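Local coordinates for hypothetical protein Paer03002360 (Pseudomonas aeruginosa, PDB 2ERV) that removes the 3-linked primary fatty acyl chain from the lipid A part of lipopolysaccharide by ester hydrolysis in the bacterial outer membrane, at residues Gly90-Gly94 against Asp95-Gly99. Sequence-based numbering, arbitrary orientation.
Sequences GTRVG and DQNLG
Asn97 and Arg92 face each other as the non-hydrogen-bonded pair of a small antiparallel hairpin, closed by a type II' turn with Gly94 and Asp95 at its corners. The CB of Asn97 leaves the strand on the face shared with Arg92, and CG stands anti to the backbone N (chi1 -176°). From there OD1 turns back to the chain and accepts from Gly99 N at 3.1 Å, closing an Asx turn; it also takes a bond from a water that reaches Thr91 OG1 at 2.8 Å. The other branch, ND2, lies 3.4 Å from Arg92 NH2, over one guanidinium face near its rim. Both are donors, so they only pack, and Arg92 NE pairs with Glu53. Behind the pair, on the face of Val93, its CG2 meets CD1 of Leu98 at 3.7 Å. Val93 and Gln96 exchange two backbone bonds, and Leu98 N reaches Thr91 O at 2.7 Å. The hairpin, at one end of the barrel, thus keeps its water-linked amide oxygen on the Asn97 side, gripped by backbone and water; on the other, Val93 and Leu98 make an apolar patch beside Phe88 and Ile139, with Gln96 carrying its amide NE2 to Gly138 O, close to the catalytic Glu140.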
loop_
_atom_site.group_PDB
_atom_site.type_symbol
_atom_site.label_atom_id
_atom_site.label_comp_id
_atom_site.label_asym_id
_atom_site.label_seq_id
_atom_site.Cartn_x
_atom_site.Cartn_y
_atom_site.Cartn_z
ATOM N N GLY A 90 4.056 16.503 -6.137
ATOM C CA GLY A 90 3.541 17.375 -7.234
ATOM C C GLY A 90 2.209 16.825 -7.710
ATOM O O GLY A 90 1.749 15.791 -7.204
ATOM N N THR A 91 1.561 17.500 -8.654
ATOM C CA THR A 91 0.268 17.036 -9.141
ATOM C C THR A 91 0.404 16.163 -10.382
ATOM O O THR A 91 -0.587 15.576 -10.818
ATOM C CB THR A 91 -0.651 18.226 -9.483
ATOM O OG1 THR A 91 0.031 19.074 -10.403
ATOM C CG2 THR A 91 -0.878 19.163 -8.262
ATOM N N ARG A 92 1.585 16.130 -10.994
ATOM C CA ARG A 92 1.830 15.262 -12.153
ATOM C C ARG A 92 2.837 14.188 -11.762
ATOM O O ARG A 92 3.889 14.495 -11.257
ATOM C CB ARG A 92 2.393 16.066 -13.313
ATOM C CG ARG A 92 1.362 16.943 -13.993
ATOM C CD ARG A 92 2.006 17.993 -14.910
ATOM N NE ARG A 92 1.003 18.400 -15.894
ATOM C CZ ARG A 92 0.226 19.447 -15.753
ATOM N NH1 ARG A 92 0.339 20.196 -14.665
ATOM N NH2 ARG A 92 -0.685 19.741 -16.679
ATOM N N VAL A 93 2.483 12.928 -11.959
ATOM C CA VAL A 93 3.288 11.796 -11.500
ATOM C C VAL A 93 3.235 10.772 -12.624
ATOM O O VAL A 93 2.151 10.481 -13.158
ATOM C CB VAL A 93 2.674 11.162 -10.215
ATOM C CG1 VAL A 93 3.526 10.018 -9.658
ATOM C CG2 VAL A 93 2.477 12.245 -9.108
ATOM N N GLY A 94 4.395 10.247 -12.997
ATOM C CA GLY A 94 4.487 9.300 -14.078
ATOM C C GLY A 94 3.868 9.917 -15.315
ATOM O O GLY A 94 4.182 11.060 -15.651
ATOM N N ASP A 95 2.959 9.188 -15.954
ATOM C CA ASP A 95 2.233 9.696 -17.115
ATOM C C ASP A 95 0.926 10.382 -16.708
ATOM O O ASP A 95 0.103 10.648 -17.563
ATOM C CB ASP A 95 1.863 8.545 -18.064
ATOM C CG ASP A 95 3.040 7.959 -18.812
ATOM O OD1 ASP A 95 4.185 8.496 -18.788
ATOM O OD2 ASP A 95 2.890 6.906 -19.460
ATOM N N GLN A 96 0.709 10.657 -15.413
ATOM C CA GLN A 96 -0.638 11.001 -14.910
ATOM C C GLN A 96 -0.738 12.430 -14.376
ATOM O O GLN A 96 0.145 12.888 -13.693
ATOM C CB GLN A 96 -1.068 10.056 -13.772
ATOM C CG GLN A 96 -0.994 8.523 -14.074
ATOM C CD GLN A 96 -1.775 8.115 -15.323
ATOM O OE1 GLN A 96 -1.166 7.864 -16.361
ATOM N NE2 GLN A 96 -3.101 8.015 -15.213
ATOM N N ASN A 97 -1.831 13.124 -14.694
ATOM C CA ASN A 97 -2.114 14.410 -14.055
ATOM C C ASN A 97 -3.149 14.159 -12.999
ATOM O O ASN A 97 -4.327 13.928 -13.310
ATOM C CB ASN A 97 -2.584 15.426 -15.081
ATOM C CG ASN A 97 -2.815 16.822 -14.484
ATOM O OD1 ASN A 97 -2.810 17.022 -13.282
ATOM N ND2 ASN A 97 -3.081 17.770 -15.349
ATOM N N LEU A 98 -2.701 14.115 -11.750
ATOM C CA LEU A 98 -3.584 13.831 -10.620
ATOM C C LEU A 98 -4.531 14.976 -10.248
ATOM O O LEU A 98 -5.517 14.765 -9.526
ATOM C CB LEU A 98 -2.755 13.476 -9.403
ATOM C CG LEU A 98 -1.780 12.302 -9.546
ATOM C CD1 LEU A 98 -1.074 12.140 -8.239
ATOM C CD2 LEU A 98 -2.623 11.080 -9.881
ATOM N N GLY A 99 -4.196 16.194 -10.676
ATOM C CA GLY A 99 -5.017 17.368 -10.344
ATOM C C GLY A 99 -4.650 17.981 -9.011
ATOM O O GLY A 99 -4.427 19.194 -8.906
HETATM O O HOH W 1 -2.109 19.203 -12.279
#